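Local coordinates for putative alpha/beta hydrolase (Desulfitobacterium hafniense, PDB 4RPC), which probably hydrolyses an as yet unidentified substrate, as a putative member of the alpha/beta hydrolase family with a likely serine nucleophile, at residues Ala102-Ile107 with Tyr190-Lys195; Gln122-Gly127 with Ala217-Leu222; Asn198-Ala203 with Ile226-Leu231; Lys88-Tyr93 with Lys112-Leu117. All blocks are in the same frame, centred on the assembly; numbering follows the deposited sequence.

Contact 1 of 4, residues Ala102-Ile107 with Tyr190-Lys195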
loop_
_atom_site.group_PDB
_atom_site.type_symbol
_atom_site.label_atom_id
_atom_site.label_comp_id
_atom_site.label_asym_id
_atom_site.label_seq_id
_atom_site.Cartn_x
_atom_site.Cartn_y
_atom_site.Cartn_z
ATOM N N ALA A 102 1.085 6.025 -2.960
ATOM C CA ALA A 102 2.134 5.963 -3.989
ATOM C C ALA A 102 1.680 6.706 -5.257
ATOM O O ALA A 102 2.404 7.518 -5.777
ATOM C CB ALA A 102 2.444 4.527 -4.330
ATOM N N VAL A 103 0.449 6.434 -5.721
ATOM C CA VAL A 103 -0.057 7.048 -6.923
ATOM C C VAL A 103 -0.118 8.534 -6.735
ATOM O O VAL A 103 0.316 9.307 -7.571
ATOM C CB VAL A 103 -1.435 6.477 -7.305
ATOM C CG1 VAL A 103 -2.041 7.233 -8.482
ATOM C CG2 VAL A 103 -1.294 5.029 -7.683
ATOM N N GLU A 104 -0.659 8.948 -5.607
ATOM C CA GLU A 104 -0.744 10.383 -5.309
ATOM C C GLU A 104 0.617 11.052 -5.312
ATOM O O GLU A 104 0.764 12.233 -5.722
ATOM C CB GLU A 104 -1.408 10.598 -3.964
ATOM C CG GLU A 104 -1.563 12.023 -3.523
ATOM C CD GLU A 104 -2.550 12.789 -4.328
ATOM O OE1 GLU A 104 -3.406 12.179 -5.015
ATOM O OE2 GLU A 104 -2.450 14.024 -4.283
HETATM N N MSE A 105 1.611 10.365 -4.799
HETATM C CA MSE A 105 2.975 10.917 -4.901
HETATM C C MSE A 105 3.444 11.064 -6.335
HETATM O O MSE A 105 4.102 12.022 -6.656
HETATM C CB MSE A 105 3.942 10.083 -4.078
HETATM C CG MSE A 105 3.719 10.569 -2.635
HETATM SE SE MSE A 105 4.890 9.448 -1.580
HETATM C CE MSE A 105 6.419 10.662 -1.952
ATOM N N ALA A 106 3.046 10.146 -7.222
ATOM C CA ALA A 106 3.445 10.226 -8.635
ATOM C C ALA A 106 2.782 11.367 -9.364
ATOM O O ALA A 106 3.319 11.865 -10.328
ATOM C CB ALA A 106 3.158 8.909 -9.369
ATOM N N ILE A 107 1.606 11.755 -8.908
ATOM C CA ILE A 107 0.822 12.811 -9.521
ATOM C C ILE A 107 1.235 14.207 -9.055
ATOM O O ILE A 107 1.235 15.136 -9.843
ATOM C CB ILE A 107 -0.656 12.601 -9.163
ATOM C CG1 ILE A 107 -1.198 11.359 -9.850
ATOM C CG2 ILE A 107 -1.470 13.866 -9.424
ATOM C CD1 ILE A 107 -2.615 11.050 -9.380
ATOM N N TYR A 190 -11.017 4.903 1.465
ATOM C CA TYR A 190 -12.265 4.827 0.755
ATOM C C TYR A 190 -12.728 6.139 0.125
ATOM O O TYR A 190 -13.441 6.099 -0.813
ATOM C CB TYR A 190 -13.374 4.273 1.681
ATOM C CG TYR A 190 -13.244 2.799 1.873
ATOM C CD1 TYR A 190 -13.110 1.950 0.781
ATOM C CD2 TYR A 190 -13.264 2.248 3.121
ATOM C CE1 TYR A 190 -12.981 0.576 0.947
ATOM C CE2 TYR A 190 -13.114 0.889 3.315
ATOM C CZ TYR A 190 -12.975 0.056 2.234
ATOM O OH TYR A 190 -12.886 -1.286 2.407
ATOM N N ARG A 191 -12.324 7.285 0.648
ATOM C CA ARG A 191 -12.643 8.588 0.079
ATOM C C ARG A 191 -11.860 8.908 -1.188
ATOM O O ARG A 191 -12.377 9.576 -2.067
ATOM C CB ARG A 191 -12.334 9.691 1.097
ATOM C CG ARG A 191 -12.927 11.031 0.775
ATOM C CD ARG A 191 -14.293 11.234 1.374
ATOM N NE ARG A 191 -14.294 10.998 2.819
ATOM C CZ ARG A 191 -15.402 10.863 3.559
ATOM N NH1 ARG A 191 -16.611 10.957 2.982
ATOM N NH2 ARG A 191 -15.286 10.607 4.895
ATOM N N TYR A 192 -10.602 8.458 -1.279
ATOM C CA TYR A 192 -9.728 8.845 -2.414
ATOM C C TYR A 192 -10.400 8.580 -3.752
ATOM O O TYR A 192 -10.834 7.477 -4.058
ATOM C CB TYR A 192 -8.411 8.110 -2.336
ATOM C CG TYR A 192 -7.313 8.623 -3.264
ATOM C CD1 TYR A 192 -6.870 9.931 -3.191
ATOM C CD2 TYR A 192 -6.705 7.801 -4.161
ATOM C CE1 TYR A 192 -5.855 10.380 -4.023
ATOM C CE2 TYR A 192 -5.714 8.244 -5.011
ATOM C CZ TYR A 192 -5.258 9.528 -4.936
ATOM O OH TYR A 192 -4.234 9.987 -5.798
ATOM N N ASP A 193 -10.491 9.592 -4.567
ATOM C CA ASP A 193 -11.088 9.424 -5.878
ATOM C C ASP A 193 -10.085 9.792 -6.976
ATOM O O ASP A 193 -9.866 10.962 -7.280
ATOM C CB ASP A 193 -12.354 10.265 -5.904
ATOM C CG ASP A 193 -13.155 10.132 -7.188
ATOM O OD1 ASP A 193 -12.819 9.349 -8.084
ATOM O OD2 ASP A 193 -14.120 10.896 -7.299
ATOM N N LEU A 194 -9.457 8.778 -7.550
ATOM C CA LEU A 194 -8.380 8.984 -8.528
ATOM C C LEU A 194 -8.895 9.441 -9.905
ATOM O O LEU A 194 -8.301 10.284 -10.518
ATOM C CB LEU A 194 -7.596 7.692 -8.703
ATOM C CG LEU A 194 -6.483 7.671 -9.734
ATOM C CD1 LEU A 194 -5.532 8.789 -9.407
ATOM C CD2 LEU A 194 -5.806 6.317 -9.736
ATOM N N LYS A 195 -10.014 8.895 -10.361
ATOM C CA LYS A 195 -10.575 9.270 -11.654
ATOM C C LYS A 195 -10.804 10.764 -11.737
ATOM O O LYS A 195 -10.505 11.364 -12.772
ATOM C CB LYS A 195 -11.904 8.530 -11.914
ATOM C CG LYS A 195 -12.561 8.878 -13.243
ATOM C CD LYS A 195 -13.052 7.633 -13.987
ATOM C CE LYS A 195 -13.983 7.994 -15.138
ATOM N NZ LYS A 195 -13.375 9.015 -16.054
#
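The phenol ring of Y192 meets E104 at its edge: OE1 lies in the plane of the ring, and the carboxylate is turned 84° against it. The hydrogen bond that Y192 OH donates to E104 OE1 is very short as modelled, at 2.5 Å. The same hydroxyl rests on the aliphatic root of the glutamate, with Y192 OH 3.4 Å from E104 CB. E104 CG stands anti to its backbone N (chi1 180°), and a bend at chi2 (69°) swings CD round to the phenol. The carboxylate is buried, and the O-H donor probably stabilises it; K197 adds a long, weak ion pair to OE1. E71 of helix 70-83 packs on both E104 and Y192. Helix 97-108 is the helix that follows the probable nucleophile elbow in the alpha/beta hydrolase fold. Y192 is the first residue to leave helix 179-191, in the region between strands 112-119 and 204-210 where many relatives carry a cap. Beside the polar pair, L194 puts CD1 against two residues one helical turn apart: 3.7 Å from I107 CD1 and 3.9 Å from V103 CG1. V103 and L194 cross at about a right angle, whereas I107 meets the Y192 hydroxyl tip to tip.

Contact 2 of 4, residues Gln122-Gly127 with Ala217-Leu222; sequences QYEGMG and AQFTPL
Y123 turns the edge of its ring toward the face of F219 in an offset edge-to-face pair, with planes 88° apart and centroids separated by 5.7 Å. The approach is off-centre: Y123 CD2 lies 3.7 Å from F219 CB, which sits at the tyrosine edge in the plane of that ring. One face of the phenylalanine is covered by backbone. Y123 N stands 3.6 Å above the plane of the F219 ring, over its centre, and on the opposite face F219's own neighbour Q218 lays CG over the centre. The ring is thus sandwiched between main chain and an aliphatic stem. Its rim touches the residues on either side of Y123, with F219 CE2 3.7 Å from Q122 CA and F219 CE1 3.9 Å from E124 CB. F219 occupies the third position of a type I turn, A217 to T220, which leads into helix 220-226; A217 O there accepts from both T220 N and T220 OG1. Q122 points its CB away from F219 and gives NE2 to S96 OG, the probable nucleophile. E124 OE1 and Q218 NE2 stay 3.8 Å apart on the exposed surface. Cohesion between the segments therefore comes from aromatic and van der Waals packing, with no directed polar tie.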
loop_
_atom_site.group_PDB
_atom_site.type_symbol
_atom_site.label_atom_id
_atom_site.label_comp_id
_atom_site.label_asym_id
_atom_site.label_seq_id
_atom_site.Cartn_x
_atom_site.Cartn_y
_atom_site.Cartn_z
ATOM N N GLN A 122 -7.121 0.308 -4.459
ATOM C CA GLN A 122 -8.557 0.488 -4.572
ATOM C C GLN A 122 -8.683 2.003 -4.742
ATOM O O GLN A 122 -8.178 2.727 -3.928
ATOM C CB GLN A 122 -9.281 -0.065 -3.294
ATOM C CG GLN A 122 -9.059 0.656 -1.908
ATOM C CD GLN A 122 -7.794 0.240 -1.014
ATOM O OE1 GLN A 122 -7.266 1.079 -0.222
ATOM N NE2 GLN A 122 -7.324 -1.049 -1.128
ATOM N N TYR A 123 -9.254 2.487 -5.848
ATOM C CA TYR A 123 -9.175 3.934 -6.164
ATOM C C TYR A 123 -10.496 4.574 -6.571
ATOM O O TYR A 123 -10.519 5.677 -7.127
ATOM C CB TYR A 123 -8.159 4.201 -7.274
ATOM C CG TYR A 123 -6.880 3.420 -7.161
ATOM C CD1 TYR A 123 -5.763 3.920 -6.434
ATOM C CD2 TYR A 123 -6.759 2.195 -7.786
ATOM C CE1 TYR A 123 -4.575 3.202 -6.336
ATOM C CE2 TYR A 123 -5.583 1.461 -7.654
ATOM C CZ TYR A 123 -4.498 1.981 -6.938
ATOM O OH TYR A 123 -3.353 1.221 -6.870
ATOM N N GLU A 124 -11.583 3.922 -6.237
ATOM C CA GLU A 124 -12.905 4.320 -6.733
ATOM C C GLU A 124 -13.378 5.688 -6.179
ATOM O O GLU A 124 -13.742 6.622 -6.940
ATOM C CB GLU A 124 -13.902 3.227 -6.367
ATOM C CG GLU A 124 -15.324 3.495 -6.802
ATOM C CD GLU A 124 -15.469 3.434 -8.310
ATOM O OE1 GLU A 124 -15.513 2.307 -8.876
ATOM O OE2 GLU A 124 -15.520 4.517 -8.927
ATOM N N GLY A 125 -13.405 5.796 -4.865
ATOM C CA GLY A 125 -13.925 6.964 -4.213
ATOM C C GLY A 125 -15.386 6.822 -3.850
ATOM O O GLY A 125 -16.229 7.085 -4.639
HETATM N N MSE A 126 -15.671 6.408 -2.639
HETATM C CA MSE A 126 -16.996 6.038 -2.254
HETATM C C MSE A 126 -17.924 7.131 -1.809
HETATM O O MSE A 126 -19.029 6.817 -1.453
HETATM C CB MSE A 126 -16.960 5.122 -1.077
HETATM C CG MSE A 126 -15.762 4.255 -0.970
HETATM SE SE MSE A 126 -16.451 2.514 -0.592
HETATM C CE MSE A 126 -16.378 2.254 -2.523
ATOM N N GLY A 127 -17.489 8.364 -1.772
ATOM C CA GLY A 127 -18.372 9.437 -1.402
ATOM C C GLY A 127 -19.033 9.151 -0.093
ATOM O O GLY A 127 -18.398 8.782 0.838
ATOM N N ALA A 217 -8.527 -7.076 -10.968
ATOM C CA ALA A 217 -8.226 -6.247 -12.147
ATOM C C ALA A 217 -9.113 -4.983 -12.351
ATOM O O ALA A 217 -8.935 -4.232 -13.324
ATOM C CB ALA A 217 -8.267 -7.131 -13.391
ATOM N N GLN A 218 -10.038 -4.720 -11.433
ATOM C CA GLN A 218 -11.047 -3.662 -11.634
ATOM C C GLN A 218 -10.443 -2.315 -12.000
ATOM O O GLN A 218 -10.985 -1.595 -12.812
ATOM C CB GLN A 218 -11.837 -3.501 -10.332
ATOM C CG GLN A 218 -12.940 -2.429 -10.289
ATOM C CD GLN A 218 -13.595 -2.370 -8.904
ATOM O OE1 GLN A 218 -13.361 -3.246 -8.066
ATOM N NE2 GLN A 218 -14.400 -1.342 -8.653
ATOM N N PHE A 219 -9.290 -1.987 -11.415
ATOM C CA PHE A 219 -8.710 -0.650 -11.578
ATOM C C PHE A 219 -7.612 -0.519 -12.645
ATOM O O PHE A 219 -7.069 0.575 -12.903
ATOM C CB PHE A 219 -8.299 -0.121 -10.212
ATOM C CG PHE A 219 -9.462 -0.006 -9.256
ATOM C CD1 PHE A 219 -10.418 0.985 -9.431
ATOM C CD2 PHE A 219 -9.612 -0.888 -8.211
ATOM C CE1 PHE A 219 -11.502 1.082 -8.566
ATOM C CE2 PHE A 219 -10.684 -0.789 -7.354
ATOM C CZ PHE A 219 -11.629 0.185 -7.535
ATOM N N THR A 220 -7.327 -1.603 -13.343
ATOM C CA THR A 220 -6.234 -1.548 -14.283
ATOM C C THR A 220 -6.579 -0.632 -15.489
ATOM O O THR A 220 -5.717 0.095 -15.956
ATOM C CB THR A 220 -5.747 -2.955 -14.690
ATOM O OG1 THR A 220 -6.725 -3.590 -15.526
ATOM C CG2 THR A 220 -5.446 -3.834 -13.433
ATOM N N PRO A 221 -7.823 -0.637 -15.966
ATOM C CA PRO A 221 -8.147 0.363 -17.014
ATOM C C PRO A 221 -7.891 1.830 -16.599
ATOM O O PRO A 221 -7.323 2.597 -17.358
ATOM C CB PRO A 221 -9.642 0.155 -17.254
ATOM C CG PRO A 221 -9.934 -1.232 -16.809
ATOM C CD PRO A 221 -8.916 -1.614 -15.781
ATOM N N LEU A 222 -8.303 2.206 -15.399
ATOM C CA LEU A 222 -8.037 3.544 -14.890
ATOM C C LEU A 222 -6.549 3.858 -14.818
ATOM O O LEU A 222 -6.092 4.931 -15.221
ATOM C CB LEU A 222 -8.646 3.707 -13.485
ATOM C CG LEU A 222 -8.448 5.070 -12.837
ATOM C CD1 LEU A 222 -8.875 6.184 -13.787
ATOM C CD2 LEU A 222 -9.281 5.094 -11.586
#

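Contact 3 of 4, residues Asn198-Ala203 with Ile226-Leu231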
loop_
_atom_site.group_PDB
_atom_site.type_symbol
_atom_site.label_atom_id
_atom_site.label_comp_id
_atom_site.label_asym_id
_atom_site.label_seq_id
_atom_site.Cartn_x
_atom_site.Cartn_y
_atom_site.Cartn_z
ATOM N N ASN A 198 -8.182 13.511 -13.081
ATOM C CA ASN A 198 -7.726 13.627 -14.447
ATOM C C ASN A 198 -6.202 13.704 -14.496
ATOM O O ASN A 198 -5.631 14.606 -15.096
ATOM C CB ASN A 198 -8.338 14.848 -15.120
ATOM C CG ASN A 198 -8.009 14.892 -16.594
ATOM O OD1 ASN A 198 -7.907 13.848 -17.210
ATOM N ND2 ASN A 198 -7.768 16.085 -17.144
ATOM N N ALA A 199 -5.564 12.744 -13.839
ATOM C CA ALA A 199 -4.135 12.780 -13.625
ATOM C C ALA A 199 -3.371 12.072 -14.744
ATOM O O ALA A 199 -3.941 11.386 -15.581
ATOM C CB ALA A 199 -3.818 12.161 -12.302
ATOM N N ARG A 200 -2.074 12.332 -14.800
ATOM C CA ARG A 200 -1.179 11.676 -15.766
ATOM C C ARG A 200 0.082 11.433 -14.992
ATOM O O ARG A 200 0.569 12.320 -14.334
ATOM C CB ARG A 200 -0.880 12.549 -16.985
ATOM C CG ARG A 200 -2.037 12.683 -17.989
ATOM C CD ARG A 200 -2.471 11.371 -18.647
ATOM N NE ARG A 200 -1.660 11.094 -19.836
ATOM C CZ ARG A 200 -1.530 9.918 -20.455
ATOM N NH1 ARG A 200 -2.146 8.829 -20.024
ATOM N NH2 ARG A 200 -0.765 9.841 -21.525
ATOM N N VAL A 201 0.592 10.227 -15.009
ATOM C CA VAL A 201 1.889 10.045 -14.404
ATOM C C VAL A 201 2.968 9.587 -15.398
ATOM O O VAL A 201 2.699 8.858 -16.350
ATOM C CB VAL A 201 1.803 9.126 -13.165
ATOM C CG1 VAL A 201 0.638 9.554 -12.276
ATOM C CG2 VAL A 201 1.625 7.679 -13.525
ATOM N N ASP A 202 4.183 10.036 -15.140
ATOM C CA ASP A 202 5.347 9.645 -15.905
ATOM C C ASP A 202 5.840 8.254 -15.527
ATOM O O ASP A 202 6.377 7.563 -16.358
ATOM C CB ASP A 202 6.463 10.642 -15.679
ATOM C CG ASP A 202 6.242 11.932 -16.422
ATOM O OD1 ASP A 202 5.161 12.077 -17.064
ATOM O OD2 ASP A 202 7.167 12.787 -16.373
ATOM N N ALA A 203 5.604 7.845 -14.294
ATOM C CA ALA A 203 6.086 6.570 -13.804
ATOM C C ALA A 203 5.593 5.384 -14.629
ATOM O O ALA A 203 4.444 5.358 -15.059
ATOM C CB ALA A 203 5.672 6.384 -12.361
ATOM N N ILE A 226 -4.057 6.707 -16.948
ATOM C CA ILE A 226 -3.236 7.629 -16.187
ATOM C C ILE A 226 -1.750 7.594 -16.608
ATOM O O ILE A 226 -1.108 8.649 -16.700
ATOM C CB ILE A 226 -3.438 7.357 -14.673
ATOM C CG1 ILE A 226 -4.809 7.876 -14.315
ATOM C CG2 ILE A 226 -2.405 8.057 -13.780
ATOM C CD1 ILE A 226 -5.119 7.686 -12.881
ATOM N N SER A 227 -1.195 6.405 -16.829
ATOM C CA SER A 227 0.227 6.320 -17.135
ATOM C C SER A 227 0.429 6.818 -18.575
ATOM O O SER A 227 -0.371 6.551 -19.406
ATOM C CB SER A 227 0.805 4.909 -16.953
ATOM O OG SER A 227 2.254 4.954 -17.024
ATOM N N ARG A 228 1.477 7.599 -18.809
ATOM C CA ARG A 228 1.944 7.876 -20.170
ATOM C C ARG A 228 2.673 6.660 -20.797
ATOM O O ARG A 228 3.218 6.792 -21.875
ATOM C CB ARG A 228 2.936 9.051 -20.185
ATOM C CG ARG A 228 2.509 10.312 -19.452
ATOM C CD ARG A 228 3.231 11.547 -19.999
ATOM N NE ARG A 228 2.393 12.763 -19.905
ATOM C CZ ARG A 228 2.390 13.638 -18.891
ATOM N NH1 ARG A 228 3.182 13.493 -17.835
ATOM N NH2 ARG A 228 1.574 14.677 -18.929
ATOM N N HIS A 229 2.759 5.526 -20.101
ATOM C CA HIS A 229 3.411 4.322 -20.609
ATOM C C HIS A 229 2.538 3.109 -20.370
ATOM O O HIS A 229 1.685 3.126 -19.468
ATOM C CB HIS A 229 4.781 4.135 -19.925
ATOM C CG HIS A 229 5.647 5.360 -19.972
ATOM N ND1 HIS A 229 6.066 6.028 -18.843
ATOM C CD2 HIS A 229 6.141 6.055 -21.017
ATOM C CE1 HIS A 229 6.789 7.082 -19.191
ATOM N NE2 HIS A 229 6.856 7.116 -20.503
ATOM N N PRO A 230 2.731 2.037 -21.160
ATOM C CA PRO A 230 1.892 0.852 -20.940
ATOM C C PRO A 230 2.124 0.226 -19.554
ATOM O O PRO A 230 3.218 0.358 -18.995
ATOM C CB PRO A 230 2.321 -0.111 -22.073
ATOM C CG PRO A 230 2.871 0.768 -23.167
ATOM C CD PRO A 230 3.522 1.930 -22.423
ATOM N N LEU A 231 1.095 -0.444 -19.045
ATOM C CA LEU A 231 1.129 -1.123 -17.780
ATOM C C LEU A 231 1.808 -2.454 -17.881
ATOM O O LEU A 231 1.578 -3.171 -18.855
ATOM C CB LEU A 231 -0.282 -1.470 -17.304
ATOM C CG LEU A 231 -1.249 -0.338 -17.019
ATOM C CD1 LEU A 231 -2.513 -0.871 -16.353
ATOM C CD2 LEU A 231 -0.558 0.723 -16.174
#
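A single beta bridge pairs V201 with S227 just ahead of the neighbouring parallel strands 204-210 and 232-236. V201 N donates to I226 O at 2.9 Å, and R228 N returns a bond to V201 O at 3.0 Å. S227 adds an ST turn: OG, anti to its own backbone N (chi1 -169°), accepts from H229 N while donating to A203 O at 3.0 Å, so one hydroxyl ties the turn to the other segment. On the solvent-exposed side D202 and R228 lie side by side, and R228 NH1 forms a salt bridge with D202 OD1 at 2.6 Å, the oxygen lying in the guanidinium plane. R200 CB covers one face of that guanidinium, near its rim. The two arginines come close, R200 NE 4.4 Å from R228 NE; the repulsion is probably eased by D202 on one and, on the other, by E225 O, which accepts from R200 NH1 at the end of helix 220-226. On the apolar side, V201 CG1 packs on I226 CG2 at 3.7 Å. V201 also rests on A106 and I107 of helix 97-108, A203 touches V113 and L116 of strand 112-119, and S227 lies against V205 of strand 204-210.

Contact 4 of 4, residues Lys88-Tyr93 with Lys112-Leu117; sequences KVQAIY and KVMNLL
I92 is the main bump on one side of this parallel pair: its CD1 fits against both methyls of V113, 4.0 Å from V113 CG2, and also meets L116 CD2 at 4.1 Å. I92 and V113 cross at about a right angle, while V89 lies alongside V113 and points the same way. On the other side of the sheet L117 fills the hollow between A91 and Y93, with L117 CB 4.0 Å from Y93 CD1 and L117 CD1 reaching toward A91 CB. From the break in strand 112-119, the selenomethionine M114 bends at chi2 and chi3 toward the stem of K88; its CE is modelled too close to that stem, so its exact place is doubtful. The backbones bond through V89 N to K112 O, M114 N to V89 O, I92 N to N115 O and L117 N to I92 O, the last at 2.7 Å. Where both strands are interrupted at Q90 and M114, N115 ND2 donates a hydrogen bond to Q90 O at 3.0 Å, in the amide plane; N115 OD1 is taken by R204. The pair forms the two strands of a beta-alpha-beta crossover. I92 and L116 lean on A102 of the connecting helix 97-108, whereas Y93 and L117 face helix 249-259, and strand 23-27 flanks 88-95.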
loop_
_atom_site.group_PDB
_atom_site.type_symbol
_atom_site.label_atom_id
_atom_site.label_comp_id
_atom_site.label_asym_id
_atom_site.label_seq_id
_atom_site.Cartn_x
_atom_site.Cartn_y
_atom_site.Cartn_z
ATOM N N LYS A 88 14.210 12.080 -6.148
ATOM C CA LYS A 88 13.864 11.037 -7.108
ATOM C C LYS A 88 13.839 9.682 -6.421
ATOM O O LYS A 88 14.743 9.348 -5.657
ATOM C CB LYS A 88 14.887 11.005 -8.245
ATOM C CG LYS A 88 14.606 9.954 -9.320
ATOM C CD LYS A 88 15.608 10.033 -10.479
ATOM C CE LYS A 88 17.006 9.577 -10.045
ATOM N NZ LYS A 88 17.849 8.909 -11.099
ATOM N N VAL A 89 12.807 8.893 -6.675
ATOM C CA VAL A 89 12.805 7.543 -6.194
ATOM C C VAL A 89 12.670 6.565 -7.340
ATOM O O VAL A 89 11.918 6.799 -8.320
ATOM C CB VAL A 89 11.727 7.309 -5.097
ATOM C CG1 VAL A 89 11.799 8.418 -4.058
ATOM C CG2 VAL A 89 10.359 7.227 -5.665
ATOM N N GLN A 90 13.362 5.449 -7.226
ATOM C CA GLN A 90 13.396 4.537 -8.365
ATOM C C GLN A 90 12.146 3.728 -8.373
ATOM O O GLN A 90 11.657 3.381 -9.447
ATOM C CB GLN A 90 14.601 3.600 -8.340
ATOM C CG GLN A 90 15.974 4.219 -8.539
ATOM C CD GLN A 90 16.060 5.080 -9.740
ATOM O OE1 GLN A 90 15.683 4.688 -10.844
ATOM N NE2 GLN A 90 16.515 6.299 -9.531
ATOM N N ALA A 91 11.614 3.422 -7.170
ATOM C CA ALA A 91 10.351 2.669 -7.044
ATOM C C ALA A 91 9.617 2.943 -5.729
ATOM O O ALA A 91 10.235 2.987 -4.678
ATOM C CB ALA A 91 10.634 1.179 -7.130
ATOM N N ILE A 92 8.304 3.037 -5.808
ATOM C CA ILE A 92 7.420 2.953 -4.673
ATOM C C ILE A 92 6.581 1.673 -4.756
ATOM O O ILE A 92 5.912 1.421 -5.782
ATOM C CB ILE A 92 6.455 4.140 -4.625
ATOM C CG1 ILE A 92 7.197 5.457 -4.885
ATOM C CG2 ILE A 92 5.803 4.223 -3.254
ATOM C CD1 ILE A 92 6.246 6.626 -4.767
ATOM N N TYR A 93 6.673 0.842 -3.721
ATOM C CA TYR A 93 5.781 -0.257 -3.568
ATOM C C TYR A 93 4.762 0.199 -2.539
ATOM O O TYR A 93 5.113 0.753 -1.509
ATOM C CB TYR A 93 6.516 -1.527 -3.134
ATOM C CG TYR A 93 5.568 -2.604 -2.713
ATOM C CD1 TYR A 93 5.053 -3.504 -3.617
ATOM C CD2 TYR A 93 5.116 -2.665 -1.394
ATOM C CE1 TYR A 93 4.158 -4.476 -3.224
ATOM C CE2 TYR A 93 4.224 -3.632 -1.002
ATOM C CZ TYR A 93 3.738 -4.531 -1.928
ATOM O OH TYR A 93 2.861 -5.493 -1.474
ATOM N N LYS A 112 10.150 13.115 -8.151
ATOM C CA LYS A 112 10.069 12.310 -9.356
ATOM C C LYS A 112 10.064 10.821 -9.042
ATOM O O LYS A 112 10.894 10.326 -8.267
ATOM C CB LYS A 112 11.224 12.621 -10.316
ATOM C CG LYS A 112 11.526 11.514 -11.345
ATOM C CD LYS A 112 12.012 12.054 -12.690
ATOM C CE LYS A 112 13.213 12.980 -12.584
ATOM N NZ LYS A 112 13.323 13.829 -13.814
ATOM N N VAL A 113 9.141 10.118 -9.681
ATOM C CA VAL A 113 8.906 8.714 -9.416
ATOM C C VAL A 113 9.078 7.891 -10.714
ATOM O O VAL A 113 8.342 8.117 -11.707
ATOM C CB VAL A 113 7.486 8.515 -8.890
ATOM C CG1 VAL A 113 7.212 7.035 -8.656
ATOM C CG2 VAL A 113 7.273 9.297 -7.583
HETATM N N MSE A 114 9.990 6.936 -10.712
HETATM C CA MSE A 114 10.257 6.196 -11.964
HETATM C C MSE A 114 9.333 5.031 -12.098
HETATM O O MSE A 114 8.909 4.737 -13.184
HETATM C CB MSE A 114 11.662 5.643 -12.188
HETATM C CG MSE A 114 12.288 6.286 -13.464
HETATM SE SE MSE A 114 12.596 8.207 -13.162
HETATM C CE MSE A 114 13.400 7.683 -11.462
ATOM N N ASN A 115 9.023 4.336 -11.012
ATOM C CA ASN A 115 8.226 3.129 -11.085
ATOM C C ASN A 115 7.265 3.070 -9.927
ATOM O O ASN A 115 7.658 3.322 -8.764
ATOM C CB ASN A 115 9.113 1.877 -10.978
ATOM C CG ASN A 115 10.026 1.655 -12.196
ATOM O OD1 ASN A 115 9.641 0.972 -13.157
ATOM N ND2 ASN A 115 11.253 2.139 -12.112
ATOM N N LEU A 116 6.042 2.641 -10.192
ATOM C CA LEU A 116 5.056 2.428 -9.145
ATOM C C LEU A 116 4.781 0.966 -9.174
ATOM O O LEU A 116 4.568 0.422 -10.261
ATOM C CB LEU A 116 3.778 3.180 -9.418
ATOM C CG LEU A 116 3.790 4.664 -9.244
ATOM C CD1 LEU A 116 2.459 5.196 -9.700
ATOM C CD2 LEU A 116 4.029 5.031 -7.816
ATOM N N LEU A 117 4.841 0.310 -8.000
ATOM C CA LEU A 117 4.374 -1.066 -7.876
ATOM C C LEU A 117 3.178 -1.055 -6.971
ATOM O O LEU A 117 3.307 -0.751 -5.757
ATOM C CB LEU A 117 5.426 -1.952 -7.256
ATOM C CG LEU A 117 6.560 -2.448 -8.137
ATOM C CD1 LEU A 117 7.455 -1.321 -8.549
ATOM C CD2 LEU A 117 7.332 -3.587 -7.475
#

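Contacts 1 and 4 are buried and share helix 97-108: its A102 and A106 pack on I92, V113 and L116 of contact 4, while other residues of the helix build contact 1. Contact 3 is partly buried and extends this core, I107 touching A199 and V201, and A203 lying against V113. Contact 2 sits at the surface, about 20 Å centre to centre from contact 4, yet joins contact 1 through L194 on Y123 and a probable hydrogen bond from M126 N to Y190 O. The chemistry follows position: backbone bonding and aliphatic packing within the sheet, one buried phenol-carboxylate bond in contact 1, a backbone bridge with an exposed salt bridge in contact 3, aromatic packing in contact 2.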